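Local coordinates for DUF871 domain-containing protein (Enterococcus faecalis, PDB 2P0O) that is of unknown function but is probably a 6-phospho-N-acetylmuramidase with an N-terminal TIM barrel, at residues K25-F31 / M231-G235; H145-P151 / I188-T194; V174-G180 / D217-D223; G180-R185 / D223-S227. One frame throughout, in Å; residues are numbered along the deposited sequence.

Contact 1: K25-F31 / M231-G235; sequences KMKALGF and MAQFG
The edge of the F31 ring points at the face of F234: CZ of F31 stands over the middle of the F234 ring, the centroids lie 5.0 Å apart and the planes meet at 69°, a tilted T-shaped pair. F31 CZ comes within 3.6 Å of F234 CD1. The F31 ring has a second neighbour from its own segment, because the M26 chain bends at chi2 and chi3 and lays its terminal CE over one ring face, 3.3 Å above the plane.

The other half of the contact is aliphatic and centres on selenomethionine M231. Its chain runs straight out at chi2 and then turns at chi3 (68°), which carries the methyl CE across the side chains of K25 and L29 at about a right angle. That methyl lies 3.6 Å from K25 CB and 3.7 Å from L29 CD2. Lower down the same chain, M231 CG faces the selenium of M26 at 4.2 Å, a looser approach. The other L29 branch, CD1, rests on the backbone of G235, 4.0 Å from its CA.

Helix 17-28 ends here in a Schellman motif; L29 points at helix 228-240 and F31 reaches it with its ring. G30, at positive phi, is the C-prime residue; F31 N bonds to M26 O and G30 N to K27 O.

F204 adds a further edge-to-face partner to F234, and F367 of helix 363-370 packs on L29. With neither a salt bridge nor a polar bond joining the two segments, the two helices hold together here through apolar burial and the ring pair.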
loop_
_atom_site.group_PDB
_atom_site.type_symbol
_atom_site.label_atom_id
_atom_site.label_comp_id
_atom_site.label_asym_id
_atom_site.label_seq_id
_atom_site.Cartn_x
_atom_site.Cartn_y
_atom_site.Cartn_z
ATOM N N LYS A 25 -14.280 -1.042 -6.991
ATOM C CA LYS A 25 -13.679 -2.234 -6.391
ATOM C C LYS A 25 -12.699 -1.881 -5.280
ATOM O O LYS A 25 -12.678 -2.532 -4.249
ATOM C CB LYS A 25 -12.946 -3.050 -7.436
ATOM C CG LYS A 25 -13.841 -4.025 -8.134
ATOM C CD LYS A 25 -13.105 -4.720 -9.263
ATOM C CE LYS A 25 -14.118 -5.511 -10.078
ATOM N NZ LYS A 25 -13.373 -6.294 -11.090
HETATM N N MSE A 26 -11.891 -0.843 -5.494
HETATM C CA MSE A 26 -10.896 -0.446 -4.498
HETATM C C MSE A 26 -11.581 -0.004 -3.200
HETATM O O MSE A 26 -11.160 -0.402 -2.109
HETATM C CB MSE A 26 -9.939 0.605 -5.058
HETATM C CG MSE A 26 -9.016 0.031 -6.148
HETATM SE SE MSE A 26 -7.878 -1.466 -5.497
HETATM C CE MSE A 26 -6.330 -0.422 -4.915
ATOM N N LYS A 27 -12.655 0.776 -3.323
ATOM C CA LYS A 27 -13.471 1.113 -2.165
ATOM C C LYS A 27 -13.938 -0.132 -1.385
ATOM O O LYS A 27 -13.744 -0.194 -0.171
ATOM C CB LYS A 27 -14.670 1.974 -2.551
ATOM C CG LYS A 27 -15.671 2.155 -1.414
ATOM C CD LYS A 27 -15.145 3.148 -0.408
ATOM C CE LYS A 27 -16.125 3.307 0.734
ATOM N NZ LYS A 27 -15.633 4.371 1.643
ATOM N N ALA A 28 -14.539 -1.108 -2.072
ATOM C CA ALA A 28 -14.912 -2.374 -1.428
ATOM C C ALA A 28 -13.710 -3.163 -0.858
ATOM O O ALA A 28 -13.862 -4.044 -0.016
ATOM C CB ALA A 28 -15.753 -3.254 -2.369
ATOM N N LEU A 29 -12.506 -2.843 -1.304
ATOM C CA LEU A 29 -11.333 -3.517 -0.775
ATOM C C LEU A 29 -10.712 -2.753 0.394
ATOM O O LEU A 29 -9.621 -3.102 0.833
ATOM C CB LEU A 29 -10.303 -3.683 -1.898
ATOM C CG LEU A 29 -10.245 -4.936 -2.791
ATOM C CD1 LEU A 29 -11.430 -5.839 -2.717
ATOM C CD2 LEU A 29 -9.878 -4.587 -4.250
ATOM N N GLY A 30 -11.375 -1.702 0.881
ATOM C CA GLY A 30 -10.840 -0.922 2.005
ATOM C C GLY A 30 -10.027 0.338 1.683
ATOM O O GLY A 30 -9.278 0.834 2.532
ATOM N N PHE A 31 -10.185 0.864 0.470
ATOM C CA PHE A 31 -9.563 2.138 0.038
ATOM C C PHE A 31 -10.585 3.274 0.114
ATOM O O PHE A 31 -11.639 3.157 -0.494
ATOM C CB PHE A 31 -9.011 1.990 -1.387
ATOM C CG PHE A 31 -7.828 1.049 -1.479
ATOM C CD1 PHE A 31 -8.015 -0.349 -1.466
ATOM C CD2 PHE A 31 -6.529 1.558 -1.564
ATOM C CE1 PHE A 31 -6.925 -1.225 -1.526
ATOM C CE2 PHE A 31 -5.412 0.704 -1.642
ATOM C CZ PHE A 31 -5.610 -0.689 -1.619
HETATM N N MSE A 231 -4.832 -6.813 -5.919
HETATM C CA MSE A 231 -6.179 -6.527 -5.375
HETATM C C MSE A 231 -6.691 -7.642 -4.442
HETATM O O MSE A 231 -7.250 -7.375 -3.365
HETATM C CB MSE A 231 -7.189 -6.321 -6.509
HETATM C CG MSE A 231 -6.863 -5.102 -7.330
HETATM SE SE MSE A 231 -8.029 -4.816 -8.875
HETATM C CE MSE A 231 -9.674 -4.408 -7.918
ATOM N N ALA A 232 -6.486 -8.882 -4.883
ATOM C CA ALA A 232 -6.930 -10.078 -4.154
ATOM C C ALA A 232 -6.215 -10.181 -2.829
ATOM O O ALA A 232 -6.817 -10.607 -1.845
ATOM C CB ALA A 232 -6.691 -11.321 -4.974
ATOM N N GLN A 233 -4.928 -9.793 -2.806
ATOM C CA GLN A 233 -4.147 -9.821 -1.574
ATOM C C GLN A 233 -4.678 -8.755 -0.599
ATOM O O GLN A 233 -4.881 -9.066 0.580
ATOM C CB GLN A 233 -2.647 -9.684 -1.848
ATOM C CG GLN A 233 -2.051 -10.985 -2.406
ATOM C CD GLN A 233 -0.563 -10.897 -2.694
ATOM O OE1 GLN A 233 -0.093 -9.953 -3.334
ATOM N NE2 GLN A 233 0.183 -11.891 -2.248
ATOM N N PHE A 234 -4.911 -7.526 -1.091
ATOM C CA PHE A 234 -5.533 -6.489 -0.275
ATOM C C PHE A 234 -6.857 -6.994 0.257
ATOM O O PHE A 234 -7.111 -6.918 1.460
ATOM C CB PHE A 234 -5.731 -5.152 -1.029
ATOM C CG PHE A 234 -4.480 -4.283 -1.079
ATOM C CD1 PHE A 234 -4.086 -3.518 0.037
ATOM C CD2 PHE A 234 -3.713 -4.203 -2.250
ATOM C CE1 PHE A 234 -2.923 -2.699 -0.012
ATOM C CE2 PHE A 234 -2.546 -3.376 -2.309
ATOM C CZ PHE A 234 -2.160 -2.640 -1.199
ATOM N N GLY A 235 -7.679 -7.531 -0.644
ATOM C CA GLY A 235 -9.020 -7.938 -0.314
ATOM C C GLY A 235 -9.001 -9.032 0.717
ATOM O O GLY A 235 -9.770 -8.991 1.676
#

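Contact 2: H145-P151 / I188-T194; sequences HNYYPRP and IFAGLPT
Y147 and L192 lie side by side and point the same way, and methyl CD1 of L192 sits over one face of the Y147 ring, 3.9 Å from its centroid and 20° off the normal, a CH-pi contact. The other methyl, CD2, turns to P149, 3.9 Å from its CG. Farther along, P151 CG meets A190 CB at 3.6 Å, while P151 CD rests against I188 CG2.

Polar bonds run beside these pairs. T194 OG1 donates to N146 O over 2.8 Å, with the donor tilted 26° from the carbonyl plane. A weak bond from Y148 N to P193 O (2.9 Å, 129° at the hydrogen) follows. A water joins P149 O, A190 N and G191 O, the nitrogen being its donor at 3.0 Å.

Farther out, R199 bonds to Y148 O and A190 O and R97 to N146 OD1, which probably helps to position the loops. H145 directs NE2 to N164 of helix 157-169. Segment 145-151 follows strand 141-144 of the barrel; segment 188-194 is a loop between strand 173-178 and helix 203-212. F177 on strand 173-178 sends its N-H to T194 OG1 and meets the Y147 ring edge-to-face.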
loop_
_atom_site.group_PDB
_atom_site.type_symbol
_atom_site.label_atom_id
_atom_site.label_comp_id
_atom_site.label_asym_id
_atom_site.label_seq_id
_atom_site.Cartn_x
_atom_site.Cartn_y
_atom_site.Cartn_z
ATOM N N HIS A 145 4.216 13.032 0.706
ATOM C CA HIS A 145 5.461 12.760 0.010
ATOM C C HIS A 145 5.203 12.724 -1.473
ATOM O O HIS A 145 4.068 12.606 -1.924
ATOM C CB HIS A 145 6.010 11.423 0.454
ATOM C CG HIS A 145 6.640 11.473 1.803
ATOM N ND1 HIS A 145 7.934 11.912 1.998
ATOM C CD2 HIS A 145 6.162 11.134 3.021
ATOM C CE1 HIS A 145 8.218 11.855 3.286
ATOM N NE2 HIS A 145 7.160 11.384 3.927
ATOM N N ASN A 146 6.267 12.852 -2.227
ATOM C CA ASN A 146 6.211 12.745 -3.646
ATOM C C ASN A 146 6.350 11.311 -4.083
ATOM O O ASN A 146 6.625 10.432 -3.251
ATOM C CB ASN A 146 7.358 13.552 -4.221
ATOM C CG ASN A 146 7.203 15.040 -3.962
ATOM O OD1 ASN A 146 6.095 15.562 -3.923
ATOM N ND2 ASN A 146 8.334 15.741 -3.846
ATOM N N TYR A 147 6.162 11.070 -5.385
ATOM C CA TYR A 147 6.563 9.790 -5.999
ATOM C C TYR A 147 7.621 9.993 -7.062
ATOM O O TYR A 147 7.906 11.123 -7.463
ATOM C CB TYR A 147 5.373 8.995 -6.549
ATOM C CG TYR A 147 4.465 9.779 -7.464
ATOM C CD1 TYR A 147 4.886 10.143 -8.736
ATOM C CD2 TYR A 147 3.185 10.138 -7.061
ATOM C CE1 TYR A 147 4.062 10.874 -9.603
ATOM C CE2 TYR A 147 2.348 10.871 -7.912
ATOM C CZ TYR A 147 2.794 11.215 -9.185
ATOM O OH TYR A 147 1.993 11.914 -10.046
ATOM N N TYR A 148 8.229 8.902 -7.509
ATOM C CA TYR A 148 9.465 9.020 -8.278
ATOM C C TYR A 148 9.416 8.124 -9.478
ATOM O O TYR A 148 9.740 6.945 -9.356
ATOM C CB TYR A 148 10.676 8.724 -7.369
ATOM C CG TYR A 148 10.728 9.702 -6.232
ATOM C CD1 TYR A 148 11.342 10.967 -6.382
ATOM C CD2 TYR A 148 10.095 9.429 -5.044
ATOM C CE1 TYR A 148 11.330 11.899 -5.329
ATOM C CE2 TYR A 148 10.078 10.349 -4.003
ATOM C CZ TYR A 148 10.670 11.572 -4.156
ATOM O OH TYR A 148 10.647 12.443 -3.087
ATOM N N PRO A 149 9.022 8.683 -10.659
ATOM C CA PRO A 149 8.987 7.921 -11.916
ATOM C C PRO A 149 10.343 7.365 -12.342
ATOM O O PRO A 149 10.398 6.268 -12.892
ATOM C CB PRO A 149 8.521 8.954 -12.968
ATOM C CG PRO A 149 7.843 10.052 -12.202
ATOM C CD PRO A 149 8.654 10.099 -10.878
ATOM N N ARG A 150 11.429 8.115 -12.124
ATOM C CA ARG A 150 12.714 7.668 -12.612
ATOM C C ARG A 150 13.348 6.696 -11.619
ATOM O O ARG A 150 13.599 7.065 -10.467
ATOM C CB ARG A 150 13.672 8.839 -12.899
ATOM C CG ARG A 150 15.015 8.385 -13.588
ATOM C CD ARG A 150 15.999 9.518 -13.646
ATOM N NE ARG A 150 17.385 9.263 -14.133
ATOM C CZ ARG A 150 18.298 8.508 -13.515
ATOM N NH1 ARG A 150 19.535 8.414 -14.018
ATOM N NH2 ARG A 150 17.989 7.834 -12.400
ATOM N N PRO A 151 13.661 5.462 -12.072
ATOM C CA PRO A 151 14.358 4.491 -11.212
ATOM C C PRO A 151 15.567 5.132 -10.535
ATOM O O PRO A 151 16.270 5.955 -11.170
ATOM C CB PRO A 151 14.829 3.429 -12.236
ATOM C CG PRO A 151 13.633 3.382 -13.172
ATOM C CD PRO A 151 13.406 4.887 -13.404
ATOM N N ILE A 188 8.040 6.287 -18.333
ATOM C CA ILE A 188 9.044 5.292 -17.950
ATOM C C ILE A 188 8.457 3.935 -17.569
ATOM O O ILE A 188 9.099 2.930 -17.803
ATOM C CB ILE A 188 10.034 5.803 -16.838
ATOM C CG1 ILE A 188 10.576 7.216 -17.149
ATOM C CG2 ILE A 188 11.196 4.789 -16.609
ATOM C CD1 ILE A 188 11.196 7.387 -18.543
ATOM N N PHE A 189 7.243 3.894 -17.004
ATOM C CA PHE A 189 6.567 2.612 -16.671
ATOM C C PHE A 189 7.311 1.754 -15.648
ATOM O O PHE A 189 7.217 0.518 -15.664
ATOM C CB PHE A 189 6.263 1.780 -17.939
ATOM C CG PHE A 189 5.442 2.516 -18.954
ATOM C CD1 PHE A 189 4.059 2.596 -18.821
ATOM C CD2 PHE A 189 6.051 3.143 -20.036
ATOM C CE1 PHE A 189 3.295 3.291 -19.751
ATOM C CE2 PHE A 189 5.298 3.839 -20.983
ATOM C CZ PHE A 189 3.911 3.907 -20.837
ATOM N N ALA A 190 8.054 2.412 -14.764
ATOM C CA ALA A 190 8.821 1.743 -13.749
ATOM C C ALA A 190 8.153 1.873 -12.373
ATOM O O ALA A 190 8.786 1.556 -11.342
ATOM C CB ALA A 190 10.206 2.330 -13.693
ATOM N N GLY A 191 6.918 2.353 -12.344
ATOM C CA GLY A 191 6.161 2.441 -11.071
ATOM C C GLY A 191 6.376 3.800 -10.434
ATOM O O GLY A 191 7.337 4.477 -10.756
ATOM N N LEU A 192 5.479 4.205 -9.543
ATOM C CA LEU A 192 5.560 5.490 -8.844
ATOM C C LEU A 192 5.670 5.274 -7.351
ATOM O O LEU A 192 4.725 5.555 -6.586
ATOM C CB LEU A 192 4.331 6.360 -9.158
ATOM C CG LEU A 192 4.074 6.677 -10.654
ATOM C CD1 LEU A 192 2.874 7.600 -10.865
ATOM C CD2 LEU A 192 5.273 7.264 -11.361
ATOM N N PRO A 193 6.841 4.796 -6.912
ATOM C CA PRO A 193 7.003 4.645 -5.488
ATOM C C PRO A 193 7.435 5.966 -4.860
ATOM O O PRO A 193 7.967 6.837 -5.539
ATOM C CB PRO A 193 8.160 3.643 -5.390
ATOM C CG PRO A 193 9.038 4.023 -6.564
ATOM C CD PRO A 193 8.070 4.431 -7.660
ATOM N N THR A 194 7.226 6.099 -3.562
ATOM C CA THR A 194 7.949 7.068 -2.755
ATOM C C THR A 194 9.339 6.535 -2.362
ATOM O O THR A 194 10.316 7.238 -2.524
ATOM C CB THR A 194 7.133 7.425 -1.489
ATOM O OG1 THR A 194 5.946 8.111 -1.878
ATOM C CG2 THR A 194 7.915 8.295 -0.536
HETATM O O HOH W 1 7.966 5.187 -13.715
#

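Contact 3: V174-G180 / D217-D223; sequences VFTFVPG and DAVYIGD
Strands 173-178 and 218-221 are neighbours in the closed eight-stranded parallel TIM barrel, joined by a beta-alpha-beta crossover through helix 203-212. The axes of the segments 174-178 and 218-221 approach to 4.5 Å, with 33° between their directions, and F175, T176, F177 and V178 pair in register with A218, V219, Y220 and I221.

The donor alternates between the strands: T176 N to A218 O, Y220 N to T176 O, V178 N to Y220 O (2.7 Å), then G222 N to V178 O (2.6 Å), the last nearly along the C=O axis. An aspartate closes each end. At the start, D217 OD2 takes V174 N on its anti lone pair at 2.8 Å, while V174 O accepts from both D217 N and A218 N. At the far end, G180 N reaches D223 OD2 over 2.7 Å, 18° out of the carboxylate plane.

On one face of the sheet, A218 CB lies over the F175 ring, 3.6 Å from its centroid. On the other, V178 CG1 meets V219 CG1 at 3.6 Å. This second face packs under L210 of helix 203-212, whereas the aromatic face gathers W144, F35 and M4, the last from adjacent strand 4-8.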
loop_
_atom_site.group_PDB
_atom_site.type_symbol
_atom_site.label_atom_id
_atom_site.label_comp_id
_atom_site.label_asym_id
_atom_site.label_seq_id
_atom_site.Cartn_x
_atom_site.Cartn_y
_atom_site.Cartn_z
ATOM N N VAL A 174 0.931 12.337 7.826
ATOM C CA VAL A 174 1.939 11.889 6.862
ATOM C C VAL A 174 1.292 10.930 5.875
ATOM O O VAL A 174 0.730 9.909 6.280
ATOM C CB VAL A 174 3.117 11.174 7.564
ATOM C CG1 VAL A 174 4.078 10.535 6.506
ATOM C CG2 VAL A 174 3.839 12.145 8.455
ATOM N N PHE A 175 1.375 11.289 4.593
ATOM C CA PHE A 175 0.834 10.515 3.484
ATOM C C PHE A 175 2.003 10.140 2.549
ATOM O O PHE A 175 2.901 10.959 2.260
ATOM C CB PHE A 175 -0.165 11.370 2.676
ATOM C CG PHE A 175 -1.542 11.492 3.294
ATOM C CD1 PHE A 175 -1.731 12.137 4.499
ATOM C CD2 PHE A 175 -2.663 10.999 2.621
ATOM C CE1 PHE A 175 -3.015 12.250 5.049
ATOM C CE2 PHE A 175 -3.950 11.126 3.153
ATOM C CZ PHE A 175 -4.127 11.733 4.379
ATOM N N THR A 176 1.951 8.922 2.034
ATOM C CA THR A 176 3.018 8.382 1.225
ATOM C C THR A 176 2.425 7.527 0.098
ATOM O O THR A 176 1.272 7.071 0.182
ATOM C CB THR A 176 3.961 7.525 2.106
ATOM O OG1 THR A 176 5.071 7.092 1.318
ATOM C CG2 THR A 176 3.242 6.291 2.639
ATOM N N PHE A 177 3.215 7.294 -0.942
ATOM C CA PHE A 177 2.792 6.455 -2.040
ATOM C C PHE A 177 3.488 5.092 -2.050
ATOM O O PHE A 177 4.601 4.939 -1.533
ATOM C CB PHE A 177 3.064 7.135 -3.399
ATOM C CG PHE A 177 2.244 8.373 -3.637
ATOM C CD1 PHE A 177 0.941 8.280 -4.141
ATOM C CD2 PHE A 177 2.769 9.626 -3.355
ATOM C CE1 PHE A 177 0.173 9.418 -4.382
ATOM C CE2 PHE A 177 2.029 10.792 -3.616
ATOM C CZ PHE A 177 0.708 10.685 -4.103
ATOM N N VAL A 178 2.834 4.113 -2.678
ATOM C CA VAL A 178 3.528 2.917 -3.109
ATOM C C VAL A 178 3.236 2.822 -4.607
ATOM O O VAL A 178 2.232 3.367 -5.081
ATOM C CB VAL A 178 3.059 1.631 -2.354
ATOM C CG1 VAL A 178 3.467 1.685 -0.875
ATOM C CG2 VAL A 178 1.536 1.395 -2.494
ATOM N N PRO A 179 4.086 2.085 -5.356
ATOM C CA PRO A 179 3.804 1.930 -6.779
ATOM C C PRO A 179 2.658 0.935 -7.000
ATOM O O PRO A 179 2.301 0.165 -6.089
ATOM C CB PRO A 179 5.128 1.391 -7.336
ATOM C CG PRO A 179 5.706 0.586 -6.194
ATOM C CD PRO A 179 5.289 1.341 -4.929
ATOM N N GLY A 180 2.060 0.975 -8.180
ATOM C CA GLY A 180 1.104 -0.050 -8.584
ATOM C C GLY A 180 1.745 -1.002 -9.591
ATOM O O GLY A 180 2.816 -0.708 -10.142
ATOM N N ASP A 217 0.480 7.896 8.203
ATOM C CA ASP A 217 -0.949 7.860 8.482
ATOM C C ASP A 217 -1.735 7.266 7.326
ATOM O O ASP A 217 -2.808 6.682 7.536
ATOM C CB ASP A 217 -1.460 9.247 8.867
ATOM C CG ASP A 217 -0.751 9.790 10.092
ATOM O OD1 ASP A 217 -0.976 9.252 11.199
ATOM O OD2 ASP A 217 0.047 10.738 9.957
ATOM N N ALA A 218 -1.185 7.361 6.116
ATOM C CA ALA A 218 -1.908 6.917 4.926
ATOM C C ALA A 218 -0.996 6.440 3.818
ATOM O O ALA A 218 0.126 6.944 3.662
ATOM C CB ALA A 218 -2.829 8.018 4.426
ATOM N N VAL A 219 -1.474 5.461 3.053
ATOM C CA VAL A 219 -0.713 4.929 1.933
ATOM C C VAL A 219 -1.592 4.884 0.680
ATOM O O VAL A 219 -2.697 4.321 0.725
ATOM C CB VAL A 219 -0.160 3.513 2.240
ATOM C CG1 VAL A 219 0.723 3.045 1.081
ATOM C CG2 VAL A 219 0.645 3.524 3.520
ATOM N N TYR A 220 -1.077 5.477 -0.411
ATOM C CA TYR A 220 -1.750 5.552 -1.699
ATOM C C TYR A 220 -1.000 4.817 -2.803
ATOM O O TYR A 220 0.216 4.916 -2.916
ATOM C CB TYR A 220 -1.926 7.020 -2.124
ATOM C CG TYR A 220 -3.116 7.702 -1.451
ATOM C CD1 TYR A 220 -3.202 7.768 -0.042
ATOM C CD2 TYR A 220 -4.154 8.280 -2.213
ATOM C CE1 TYR A 220 -4.288 8.382 0.587
ATOM C CE2 TYR A 220 -5.271 8.914 -1.584
ATOM C CZ TYR A 220 -5.312 8.958 -0.183
ATOM O OH TYR A 220 -6.353 9.560 0.473
ATOM N N ILE A 221 -1.742 4.119 -3.651
ATOM C CA ILE A 221 -1.184 3.598 -4.891
ATOM C C ILE A 221 -0.858 4.794 -5.784
ATOM O O ILE A 221 -1.750 5.611 -6.085
ATOM C CB ILE A 221 -2.163 2.651 -5.659
ATOM C CG1 ILE A 221 -2.906 1.698 -4.692
ATOM C CG2 ILE A 221 -1.409 1.903 -6.793
ATOM C CD1 ILE A 221 -1.957 0.806 -3.881
ATOM N N GLY A 222 0.403 4.876 -6.224
ATOM C CA GLY A 222 0.847 5.962 -7.103
ATOM C C GLY A 222 0.431 5.768 -8.543
ATOM O O GLY A 222 -0.026 6.725 -9.197
ATOM N N ASP A 223 0.600 4.549 -9.076
ATOM C CA ASP A 223 0.208 4.281 -10.468
ATOM C C ASP A 223 -1.320 4.155 -10.675
ATOM O O ASP A 223 -2.066 4.041 -9.696
ATOM C CB ASP A 223 0.884 3.019 -10.955
ATOM C CG ASP A 223 2.372 3.151 -10.989
ATOM O OD1 ASP A 223 2.885 3.632 -12.009
ATOM O OD2 ASP A 223 3.034 2.776 -9.993
#

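Contact 4: G180-R185 / D223-S227; sequences GDGQTR and DPTIS
D181 reaches across to the start of helix 228-240, where its OD1 accepts the N-H of S227, the N-cap residue, at 2.9 Å and 165°. The donor stands 49° out of the carboxylate plane. A chi1 of 61° sets CG between the backbone N and the carbonyl carbon, and from there OD1 also lies against CA of I226. D181 OD2 accepts from a water at 3.1 Å, and that water also meets S227 OG. OD2 also bonds to T230 OG1 and forms a salt bridge with K341, so both oxygens are engaged. S227 OG hydrogen-bonds to T230 OG1 of helix 228-240 as well.

T225 adopts the same kind of first torsion, which turns OG1 to Q183 N for a nearly straight bond of 2.7 Å. Its backbone oxygen takes G182 N at 3.1 Å from above the carbonyl plane, and a weak return bond of 3.4 Å runs from T225 N to Q183 O.

Q183 O sits over the P224 ring, nearest CD at 3.0 Å, and the same CD lies alongside R185 CB. D223, already bound to G180, uses its second oxygen here: OD1 receives R185 N on the anti lone pair at 3.0 Å, and a water bridges OD1 to R185 O. The R185 chain bends at chi2 and chi3, and its guanidinium pairs with E13.

The two loops follow strands 173-178 and 218-221. I226 packs between M26 of helix 17-28, P203 of helix 203-212, and M231 and F234 of helix 228-240.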
loop_
_atom_site.group_PDB
_atom_site.type_symbol
_atom_site.label_atom_id
_atom_site.label_comp_id
_atom_site.label_asym_id
_atom_site.label_seq_id
_atom_site.Cartn_x
_atom_site.Cartn_y
_atom_site.Cartn_z
ATOM N N GLY A 180 2.060 0.975 -8.180
ATOM C CA GLY A 180 1.104 -0.050 -8.584
ATOM C C GLY A 180 1.745 -1.002 -9.591
ATOM O O GLY A 180 2.816 -0.708 -10.142
ATOM N N ASP A 181 1.093 -2.133 -9.846
ATOM C CA ASP A 181 1.647 -3.163 -10.713
ATOM C C ASP A 181 0.656 -3.678 -11.747
ATOM O O ASP A 181 0.906 -4.732 -12.349
ATOM C CB ASP A 181 2.154 -4.339 -9.862
ATOM C CG ASP A 181 1.032 -5.000 -9.027
ATOM O OD1 ASP A 181 -0.048 -4.392 -8.868
ATOM O OD2 ASP A 181 1.250 -6.114 -8.503
ATOM N N GLY A 182 -0.457 -2.957 -11.936
ATOM C CA GLY A 182 -1.414 -3.213 -13.011
ATOM C C GLY A 182 -1.009 -2.340 -14.206
ATOM O O GLY A 182 -0.025 -2.639 -14.899
ATOM N N GLN A 183 -1.761 -1.259 -14.425
ATOM C CA GLN A 183 -1.397 -0.180 -15.331
ATOM C C GLN A 183 -0.446 0.819 -14.697
ATOM O O GLN A 183 -0.849 1.589 -13.808
ATOM C CB GLN A 183 -2.637 0.603 -15.745
ATOM C CG GLN A 183 -3.094 0.365 -17.144
ATOM C CD GLN A 183 -4.229 1.324 -17.507
ATOM O OE1 GLN A 183 -5.404 0.931 -17.547
ATOM N NE2 GLN A 183 -3.880 2.602 -17.723
ATOM N N THR A 184 0.789 0.835 -15.186
ATOM C CA THR A 184 1.794 1.764 -14.671
ATOM C C THR A 184 1.790 3.056 -15.497
ATOM O O THR A 184 1.480 3.037 -16.684
ATOM C CB THR A 184 3.197 1.138 -14.625
ATOM O OG1 THR A 184 3.523 0.624 -15.921
ATOM C CG2 THR A 184 3.242 0.007 -13.604
ATOM N N ARG A 185 2.116 4.171 -14.851
ATOM C CA ARG A 185 2.120 5.475 -15.507
ATOM C C ARG A 185 3.377 5.601 -16.366
ATOM O O ARG A 185 4.479 5.248 -15.922
ATOM C CB ARG A 185 2.036 6.600 -14.442
ATOM C CG ARG A 185 2.391 8.028 -14.912
ATOM C CD ARG A 185 1.230 8.985 -15.227
ATOM N NE ARG A 185 0.104 8.369 -15.923
ATOM C CZ ARG A 185 -0.778 9.010 -16.707
ATOM N NH1 ARG A 185 -1.764 8.311 -17.264
ATOM N NH2 ARG A 185 -0.682 10.321 -16.956
ATOM N N ASP A 223 0.600 4.549 -9.076
ATOM C CA ASP A 223 0.208 4.281 -10.468
ATOM C C ASP A 223 -1.320 4.155 -10.675
ATOM O O ASP A 223 -2.066 4.041 -9.696
ATOM C CB ASP A 223 0.884 3.019 -10.955
ATOM C CG ASP A 223 2.372 3.151 -10.989
ATOM O OD1 ASP A 223 2.885 3.632 -12.009
ATOM O OD2 ASP A 223 3.034 2.776 -9.993
ATOM N N PRO A 224 -1.792 4.195 -11.947
ATOM C CA PRO A 224 -3.224 4.052 -12.240
ATOM C C PRO A 224 -3.976 2.868 -11.603
ATOM O O PRO A 224 -5.119 3.052 -11.180
ATOM C CB PRO A 224 -3.267 3.966 -13.774
ATOM C CG PRO A 224 -2.079 4.824 -14.229
ATOM C CD PRO A 224 -1.013 4.499 -13.162
ATOM N N THR A 225 -3.385 1.675 -11.584
ATOM C CA THR A 225 -4.050 0.507 -11.027
ATOM C C THR A 225 -3.022 -0.473 -10.469
ATOM O O THR A 225 -1.812 -0.419 -10.778
ATOM C CB THR A 225 -4.905 -0.281 -12.081
ATOM O OG1 THR A 225 -4.029 -0.914 -13.030
ATOM C CG2 THR A 225 -5.952 0.614 -12.831
ATOM N N ILE A 226 -3.524 -1.388 -9.646
ATOM C CA ILE A 226 -2.759 -2.560 -9.234
ATOM C C ILE A 226 -3.336 -3.738 -9.998
ATOM O O ILE A 226 -4.450 -3.635 -10.508
ATOM C CB ILE A 226 -2.851 -2.804 -7.718
ATOM C CG1 ILE A 226 -4.266 -2.537 -7.207
ATOM C CG2 ILE A 226 -1.776 -1.954 -6.974
ATOM C CD1 ILE A 226 -4.510 -3.025 -5.796
ATOM N N SER A 227 -2.594 -4.841 -10.086
ATOM C CA SER A 227 -3.080 -6.035 -10.781
ATOM C C SER A 227 -4.200 -6.714 -9.980
ATOM O O SER A 227 -4.340 -6.478 -8.782
ATOM C CB SER A 227 -1.947 -7.029 -10.964
ATOM O OG SER A 227 -1.573 -7.525 -9.689
HETATM O O HOH W 2 0.710 -8.674 -10.186
HETATM O O HOH W 3 5.220 3.987 -13.654
#

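All four contacts belong to the TIM-barrel part of the chain. Contact 3 joins the last two strands in barrel order, and contact 4 continues from its ends, sharing G180 and D223, with centres about 12 Å apart. Contact 2 lies about 11 Å from contact 3 between centres, tied by L192 N, 2.9 Å from D223 OD2. The centres of contacts 1 and 2 are about 22 Å apart and they do not touch, but contact 1 meets contact 4 at I226 and contact 3 at I221. Along the chain, 25-31 comes first and 231-235 last, while the others interleave. Contact 1 brings the barrel's first helix against that after its eighth strand, consistent with barrel closure.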